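HydG protein (Carboxydothermus hydrogenoformans, PDB 4RTB) is a radical SAM maturase that binds a [4Fe-4S] cluster and S-adenosylmethionine and makes the CO and CN ligands for [FeFe]-hydrogenase. Local coordinates at residues W82-K94 / V310-I322. Numbering follows the deposited sequence.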
ATOM      1  N   TRP A  82      11.650  16.274   7.774  1.00 87.79           N
ATOM      2  CA  TRP A  82      11.075  16.916   8.952  1.00 88.28           C
ATOM      3  C   TRP A  82       9.573  17.158   8.775  1.00 87.09           C
ATOM      4  O   TRP A  82       8.753  16.733   9.607  1.00 85.51           O
ATOM      5  CB  TRP A  82      11.806  18.230   9.228  1.00 92.67           C
ATOM      6  CG  TRP A  82      11.455  18.882  10.523  0.56 99.75           C
ATOM      7  CD1 TRP A  82      11.806  18.465  11.774  1.00103.03           C
ATOM      8  CD2 TRP A  82      10.706  20.088  10.698  1.00104.75           C
ATOM      9  NE1 TRP A  82      11.311  19.330  12.718  1.00107.51           N
ATOM     10  CE2 TRP A  82      10.632  20.338  12.080  1.00110.55           C
ATOM     11  CE3 TRP A  82      10.085  20.979   9.816  1.00109.07           C
ATOM     12  CZ2 TRP A  82       9.962  21.440  12.606  1.00120.78           C
ATOM     13  CZ3 TRP A  82       9.421  22.073  10.338  1.00116.28           C
ATOM     14  CH2 TRP A  82       9.366  22.296  11.719  1.00123.04           C
ATOM     15  N   GLN A  83       9.219  17.819   7.676  1.00 89.66           N
ATOM     16  CA  GLN A  83       7.816  18.071   7.358  1.00 89.09           C
ATOM     17  C   GLN A  83       7.014  16.781   7.211  1.00 87.07           C
ATOM     18  O   GLN A  83       5.876  16.697   7.677  1.00 85.35           O
ATOM     19  CB  GLN A  83       7.698  18.900   6.081  1.00 85.63           C
ATOM     20  CG  GLN A  83       7.384  20.359   6.334  1.00 86.72           C
ATOM     21  CD  GLN A  83       6.077  20.549   7.078  1.00 81.57           C
ATOM     22  OE1 GLN A  83       5.104  19.832   6.843  1.00 74.46           O
ATOM     23  NE2 GLN A  83       6.051  21.517   7.989  1.00 82.62           N
ATOM     24  N   ALA A  84       7.609  15.782   6.566  1.00 86.43           N
ATOM     25  CA  ALA A  84       6.947  14.495   6.374  1.00 84.90           C
ATOM     26  C   ALA A  84       6.569  13.858   7.711  1.00 84.80           C
ATOM     27  O   ALA A  84       5.419  13.448   7.909  1.00 79.51           O
ATOM     28  CB  ALA A  84       7.833  13.557   5.571  1.00 80.99           C
ATOM     29  N   ARG A  85       7.537  13.787   8.624  1.00 83.65           N
ATOM     30  CA  ARG A  85       7.299  13.222   9.950  1.00 81.70           C
ATOM     31  C   ARG A  85       6.249  14.033  10.699  1.00 69.34           C
ATOM     32  O   ARG A  85       5.408  13.471  11.414  1.00 68.88           O
ATOM     33  CB  ARG A  85       8.597  13.165  10.768  1.00 82.27           C
ATOM     34  CG  ARG A  85       9.728  12.369  10.119  1.00 86.19           C
ATOM     35  CD  ARG A  85      10.909  12.157  11.068  1.00 95.24           C
ATOM     36  NE  ARG A  85      11.938  11.316  10.456  1.00103.24           N
ATOM     37  CZ  ARG A  85      13.228  11.628  10.382  1.00105.21           C
ATOM     38  NH1 ARG A  85      13.671  12.768  10.895  1.00 99.73           N
ATOM     39  NH2 ARG A  85      14.078  10.794   9.797  1.00108.71           N
ATOM     40  N   LYS A  86       6.294  15.353  10.533  1.00 77.96           N
ATOM     41  CA  LYS A  86       5.341  16.210  11.228  1.00 83.05           C
ATOM     42  C   LYS A  86       3.916  15.929  10.757  1.00 76.29           C
ATOM     43  O   LYS A  86       2.997  15.808  11.568  1.00 73.70           O
ATOM     44  CB  LYS A  86       5.683  17.687  11.031  1.00 90.10           C
ATOM     45  CG  LYS A  86       5.048  18.592  12.073  1.00 97.99           C
ATOM     46  CD  LYS A  86       6.077  19.516  12.702  0.07105.44           C
ATOM     47  CE  LYS A  86       6.268  20.766  11.867  1.00109.33           C
ATOM     48  NZ  LYS A  86       5.046  21.616  11.878  1.00111.16           N
ATOM     49  N   VAL A  87       3.748  15.809   9.444  1.00 75.63           N
ATOM     50  CA  VAL A  87       2.449  15.527   8.839  1.00 78.07           C
ATOM     51  C   VAL A  87       1.912  14.146   9.222  1.00 76.75           C
ATOM     52  O   VAL A  87       0.741  14.002   9.619  1.00 67.14           O
ATOM     53  CB  VAL A  87       2.536  15.631   7.305  1.00 83.68           C
ATOM     54  CG1 VAL A  87       1.270  15.104   6.653  1.00 66.96           C
ATOM     55  CG2 VAL A  87       2.808  17.070   6.887  1.00 85.91           C
ATOM     56  N   LYS A  88       2.773  13.136   9.105  1.00 66.62           N
ATOM     57  CA  LYS A  88       2.398  11.773   9.460  1.00 65.34           C
ATOM     58  C   LYS A  88       1.964  11.711  10.918  1.00 81.23           C
ATOM     59  O   LYS A  88       0.991  11.031  11.252  1.00 65.08           O
ATOM     60  CB  LYS A  88       3.555  10.803   9.202  1.00 68.07           C
ATOM     61  CG  LYS A  88       3.153   9.328   9.226  1.00 76.20           C
ATOM     62  CD  LYS A  88       3.296   8.719  10.615  1.00 83.19           C
ATOM     63  CE  LYS A  88       2.500   7.427  10.739  1.00 83.33           C
ATOM     64  NZ  LYS A  88       2.893   6.422   9.718  1.00 80.05           N
ATOM     65  N   GLU A  89       2.682  12.424  11.782  1.00 85.07           N
ATOM     66  CA  GLU A  89       2.320  12.490  13.195  1.00 86.43           C
ATOM     67  C   GLU A  89       0.990  13.212  13.402  1.00 81.77           C
ATOM     68  O   GLU A  89       0.162  12.783  14.205  1.00 77.76           O
ATOM     69  CB  GLU A  89       3.423  13.185  13.997  1.00101.57           C
ATOM     70  CG  GLU A  89       4.308  12.246  14.806  1.00108.47           C
ATOM     71  N   GLU A  90       0.791  14.305  12.670  1.00 84.54           N
ATOM     72  CA  GLU A  90      -0.399  15.136  12.831  1.00 87.10           C
ATOM     73  C   GLU A  90      -1.681  14.414  12.427  1.00 87.52           C
ATOM     74  O   GLU A  90      -2.718  14.590  13.068  1.00 88.10           O
ATOM     75  CB  GLU A  90      -0.255  16.434  12.028  1.00 91.30           C
ATOM     76  CG  GLU A  90       0.230  17.619  12.853  1.00106.25           C
ATOM     77  CD  GLU A  90       0.945  18.669  12.018  1.00114.79           C
ATOM     78  OE1 GLU A  90       0.916  18.566  10.773  1.00117.03           O
ATOM     79  OE2 GLU A  90       1.542  19.594  12.610  1.00117.84           O
ATOM     80  N   ILE A  91      -1.623  13.604  11.374  1.00 80.35           N
ATOM     81  CA  ILE A  91      -2.839  12.935  10.911  1.00 80.71           C
ATOM     82  C   ILE A  91      -2.984  11.503  11.433  1.00 77.85           C
ATOM     83  O   ILE A  91      -4.069  11.091  11.849  1.00 79.41           O
ATOM     84  CB  ILE A  91      -2.913  12.916   9.370  1.00 81.85           C
ATOM     85  CG1 ILE A  91      -3.164  14.328   8.842  1.00 82.89           C
ATOM     86  CG2 ILE A  91      -4.023  11.988   8.892  1.00 78.30           C
ATOM     87  CD1 ILE A  91      -2.075  14.845   7.939  1.00 85.15           C
ATOM     88  N   TYR A  92      -1.890  10.752  11.427  1.00 73.04           N
ATOM     89  CA  TYR A  92      -1.957   9.331  11.747  1.00 75.30           C
ATOM     90  C   TYR A  92      -1.445   9.001  13.142  1.00 85.58           C
ATOM     91  O   TYR A  92      -1.822   7.980  13.721  1.00 92.24           O
ATOM     92  CB  TYR A  92      -1.175   8.529  10.707  1.00 75.33           C
ATOM     93  CG  TYR A  92      -1.774   8.597   9.321  1.00 73.69           C
ATOM     94  CD1 TYR A  92      -2.765   7.708   8.932  1.00 73.33           C
ATOM     95  CD2 TYR A  92      -1.353   9.552   8.407  1.00 74.77           C
ATOM     96  CE1 TYR A  92      -3.319   7.764   7.669  1.00 78.09           C
ATOM     97  CE2 TYR A  92      -1.901   9.617   7.139  1.00 79.15           C
ATOM     98  CZ  TYR A  92      -2.882   8.720   6.775  1.00 83.29           C
ATOM     99  OH  TYR A  92      -3.433   8.777   5.515  1.00 92.90           O
ATOM    100  N   GLY A  93      -0.592   9.866  13.680  1.00 75.59           N
ATOM    101  CA  GLY A  93       0.023   9.611  14.967  1.00 64.94           C
ATOM    102  C   GLY A  93       1.070   8.522  14.859  1.00 67.44           C
ATOM    103  O   GLY A  93       1.767   8.416  13.850  1.00 65.19           O
ATOM    104  N   LYS A  94       1.178   7.704  15.899  1.00 75.38           N
ATOM    105  CA  LYS A  94       2.150   6.620  15.912  1.00 83.04           C
ATOM    106  C   LYS A  94       1.515   5.325  15.413  1.00 82.16           C
ATOM    107  O   LYS A  94       1.991   4.230  15.713  1.00 86.08           O
ATOM    108  CB  LYS A  94       2.722   6.435  17.319  1.00 85.93           C
ATOM    109  CG  LYS A  94       3.697   7.527  17.746  1.00 93.16           C
ATOM    110  CD  LYS A  94       4.891   7.577  16.807  1.00 98.31           C
ATOM    111  CE  LYS A  94       6.014   8.445  17.350  1.00104.39           C
ATOM    112  NZ  LYS A  94       7.137   8.534  16.372  1.00110.20           N
ATOM    113  N   VAL A 310       8.276   8.479  -0.286  1.00 74.99           N
ATOM    114  CA  VAL A 310       7.230   8.326   0.729  1.00 75.02           C
ATOM    115  C   VAL A 310       7.006   9.641   1.479  1.00 76.37           C
ATOM    116  O   VAL A 310       5.893   9.922   1.942  1.00 72.91           O
ATOM    117  CB  VAL A 310       7.550   7.189   1.742  1.00 72.57           C
ATOM    118  CG1 VAL A 310       8.366   6.094   1.075  1.00 70.03           C
ATOM    119  CG2 VAL A 310       8.266   7.719   2.979  1.00 80.39           C
ATOM    120  N   ALA A 311       8.055  10.456   1.572  1.00 76.67           N
ATOM    121  CA  ALA A 311       7.955  11.747   2.238  1.00 74.53           C
ATOM    122  C   ALA A 311       7.100  12.693   1.412  1.00 74.03           C
ATOM    123  O   ALA A 311       6.132  13.269   1.912  1.00 74.44           O
ATOM    124  CB  ALA A 311       9.332  12.341   2.469  1.00 78.74           C
ATOM    125  N   LEU A 312       7.469  12.844   0.144  1.00 75.50           N
ATOM    126  CA  LEU A 312       6.737  13.700  -0.778  1.00 73.17           C
ATOM    127  C   LEU A 312       5.285  13.264  -0.932  1.00 74.44           C
ATOM    128  O   LEU A 312       4.389  14.093  -0.998  1.00 73.97           O
ATOM    129  CB  LEU A 312       7.426  13.719  -2.137  1.00 68.29           C
ATOM    130  CG  LEU A 312       8.605  14.685  -2.213  1.00 64.64           C
ATOM    131  CD1 LEU A 312       9.485  14.360  -3.398  1.00 65.64           C
ATOM    132  CD2 LEU A 312       8.091  16.113  -2.302  1.00 65.42           C
ATOM    133  N   LEU A 313       5.058  11.959  -0.987  1.00 68.97           N
ATOM    134  CA  LEU A 313       3.705  11.432  -1.063  1.00 69.56           C
ATOM    135  C   LEU A 313       2.919  11.759   0.201  1.00 75.67           C
ATOM    136  O   LEU A 313       1.753  12.151   0.125  1.00 59.69           O
ATOM    137  CB  LEU A 313       3.731   9.923  -1.298  1.00 68.63           C
ATOM    138  CG  LEU A 313       3.765   9.495  -2.765  1.00 67.90           C
ATOM    139  CD1 LEU A 313       4.664   8.293  -2.941  1.00 64.26           C
ATOM    140  CD2 LEU A 313       2.360   9.186  -3.258  1.00 68.00           C
ATOM    141  N   ARG A 314       3.555  11.606   1.359  1.00 79.25           N
ATOM    142  CA  ARG A 314       2.890  11.932   2.615  1.00 77.77           C
ATOM    143  C   ARG A 314       2.532  13.417   2.703  1.00 79.44           C
ATOM    144  O   ARG A 314       1.446  13.773   3.165  1.00 78.01           O
ATOM    145  CB  ARG A 314       3.758  11.536   3.813  1.00 73.20           C
ATOM    146  CG  ARG A 314       3.237  12.034   5.163  1.00 60.10           C
ATOM    147  CD  ARG A 314       2.152  11.136   5.766  1.00 90.50           C
ATOM    148  NE  ARG A 314       0.928  11.091   4.971  1.00 90.47           N
ATOM    149  CZ  ARG A 314       0.421   9.982   4.444  1.00 85.71           C
ATOM    150  NH1 ARG A 314       1.027   8.818   4.634  1.00 83.26           N
ATOM    151  NH2 ARG A 314      -0.695  10.036   3.733  1.00 87.05           N
ATOM    152  N   ILE A 315       3.436  14.280   2.252  1.00 79.05           N
ATOM    153  CA  ILE A 315       3.220  15.718   2.377  1.00 76.96           C
ATOM    154  C   ILE A 315       2.262  16.239   1.299  1.00 77.92           C
ATOM    155  O   ILE A 315       1.572  17.235   1.507  1.00 77.53           O
ATOM    156  CB  ILE A 315       4.572  16.497   2.337  1.00 87.61           C
ATOM    157  CG1 ILE A 315       4.390  17.952   2.790  1.00 96.61           C
ATOM    158  CG2 ILE A 315       5.219  16.417   0.965  1.00 83.31           C
ATOM    159  CD1 ILE A 315       4.285  18.963   1.655  1.00 98.22           C
ATOM    160  N   MET A 316       2.191  15.546   0.165  1.00 81.96           N
ATOM    161  CA  MET A 316       1.315  15.971  -0.925  1.00 79.96           C
ATOM    162  C   MET A 316      -0.113  15.456  -0.765  1.00 82.41           C
ATOM    163  O   MET A 316      -1.072  16.187  -1.012  1.00 85.19           O
ATOM    164  CB  MET A 316       1.881  15.528  -2.278  1.00 75.70           C
ATOM    165  CG  MET A 316       3.136  16.281  -2.733  1.00 72.94           C
ATOM    166  SD  MET A 316       2.848  17.895  -3.490  1.00100.61           S
ATOM    167  CE  MET A 316       2.483  18.905  -2.062  1.00 90.41           C
ATOM    168  N   LEU A 317      -0.254  14.200  -0.354  1.00 77.38           N
ATOM    169  CA  LEU A 317      -1.569  13.623  -0.093  1.00 77.03           C
ATOM    170  C   LEU A 317      -1.659  13.176   1.359  1.00 80.12           C
ATOM    171  O   LEU A 317      -1.567  11.984   1.651  1.00 77.82           O
ATOM    172  CB  LEU A 317      -1.834  12.449  -1.029  1.00 77.15           C
ATOM    173  CG  LEU A 317      -1.562  12.729  -2.505  1.00 71.96           C
ATOM    174  CD1 LEU A 317      -1.139  11.455  -3.211  1.00 62.42           C
ATOM    175  CD2 LEU A 317      -2.785  13.342  -3.170  1.00 69.72           C
ATOM    176  N   PRO A 318      -1.848  14.139   2.273  1.00 82.81           N
ATOM    177  CA  PRO A 318      -1.764  13.903   3.719  1.00 82.38           C
ATOM    178  C   PRO A 318      -2.839  12.956   4.247  1.00 81.70           C
ATOM    179  O   PRO A 318      -2.535  12.106   5.086  1.00 78.61           O
ATOM    180  CB  PRO A 318      -1.936  15.307   4.311  1.00 83.54           C
ATOM    181  CG  PRO A 318      -2.703  16.057   3.280  1.00 83.45           C
ATOM    182  CD  PRO A 318      -2.242  15.524   1.961  1.00 81.29           C
ATOM    183  N   TYR A 319      -4.068  13.093   3.761  1.00 80.02           N
ATOM    184  CA  TYR A 319      -5.170  12.262   4.236  1.00 77.22           C
ATOM    185  C   TYR A 319      -5.278  10.961   3.441  1.00 72.50           C
ATOM    186  O   TYR A 319      -6.214  10.182   3.628  1.00 67.21           O
ATOM    187  CB  TYR A 319      -6.487  13.040   4.173  1.00 81.01           C
ATOM    188  CG  TYR A 319      -6.506  14.255   5.073  1.00 90.87           C
ATOM    189  CD1 TYR A 319      -6.102  15.499   4.603  1.00 95.36           C
ATOM    190  CD2 TYR A 319      -6.920  14.158   6.396  1.00 96.43           C
ATOM    191  CE1 TYR A 319      -6.113  16.613   5.426  1.00 97.66           C
ATOM    192  CE2 TYR A 319      -6.934  15.268   7.225  1.00 96.45           C
ATOM    193  CZ  TYR A 319      -6.530  16.492   6.734  1.00 96.59           C
ATOM    194  OH  TYR A 319      -6.543  17.596   7.555  1.00 98.67           O
ATOM    195  N   THR A 320      -4.310  10.731   2.561  1.00 72.41           N
ATOM    196  CA  THR A 320      -4.265   9.506   1.776  1.00 75.29           C
ATOM    197  C   THR A 320      -3.259   8.532   2.375  1.00 71.33           C
ATOM    198  O   THR A 320      -2.072   8.841   2.473  1.00 66.38           O
ATOM    199  CB  THR A 320      -3.888   9.788   0.309  1.00 76.22           C
ATOM    200  OG1 THR A 320      -4.789  10.759  -0.240  1.00 82.65           O
ATOM    201  CG2 THR A 320      -3.949   8.513  -0.519  1.00 73.23           C
ATOM    202  N   GLY A 321      -3.735   7.358   2.779  1.00 68.28           N
ATOM    203  CA  GLY A 321      -2.867   6.344   3.347  1.00 68.57           C
ATOM    204  C   GLY A 321      -1.782   5.913   2.379  1.00 66.02           C
ATOM    205  O   GLY A 321      -1.954   5.997   1.166  1.00 62.80           O
ATOM    206  N   ILE A 322      -0.653   5.466   2.917  1.00 67.45           N
ATOM    207  CA  ILE A 322       0.447   4.976   2.095  1.00 63.42           C
ATOM    208  C   ILE A 322       0.786   3.544   2.488  1.00 69.11           C
ATOM    209  O   ILE A 322       1.030   3.256   3.660  1.00 67.70           O
ATOM    210  CB  ILE A 322       1.698   5.864   2.232  1.00 62.82           C
ATOM    211  CG1 ILE A 322       1.425   7.259   1.666  1.00 66.12           C
ATOM    212  CG2 ILE A 322       2.883   5.232   1.524  1.00 55.80           C
ATOM    213  CD1 ILE A 322       2.607   8.202   1.762  1.00 67.63           C
TER
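Helix-to-helix packing joins 82-91 to 310-316 and the turn after it, with Ala84 meeting Ala311 at one end and Tyr92 reaching the turn at the other, on the outer, helical layer of the fold. The segments' axes come within 8.7 Å at a crossing angle of 50°. Two alanines suit the close end, since bare methyls let the backbones approach: Ala84 CA lies 5.1 Å from Ala311 CA. Farther along, Val87 and Ile91 offer branched methyls to the apolar Pro318 ring. Val87 turns CG1, anti to the backbone N (chi1 170°), onto Arg314 CG and Pro318 CB, while CG2 faces Ile315. Ile91 sets CD1 against Pro318 CB at 3.7 Å and lays CG1 over one face of the Tyr319 ring. The chain leaves helix 303-316 through a type I turn, Leu317 to Thr320, into strand 321-324 of the parallel sheet, the helix-to-strand step of the TIM-barrel-like fold of radical SAM enzymes; helix 74-91 packs outside it. Arg314, bent at chi2 and chi3, serves the interface with its methylenes, CD lying 3.7 Å from Lys88 CB. Tyr92 CE2 lies over the centre of the guanidinium, about 3.5 Å above its plane, the planes 56° apart, though Arg314's outer end is less surely placed; its NH1 bonds weakly to Gly340 O. Tyr92 OH makes a weak hydrogen bond to Pro318 O, 3.5 Å long. Lys88 directs its amine away, to the carbonyl of Val337.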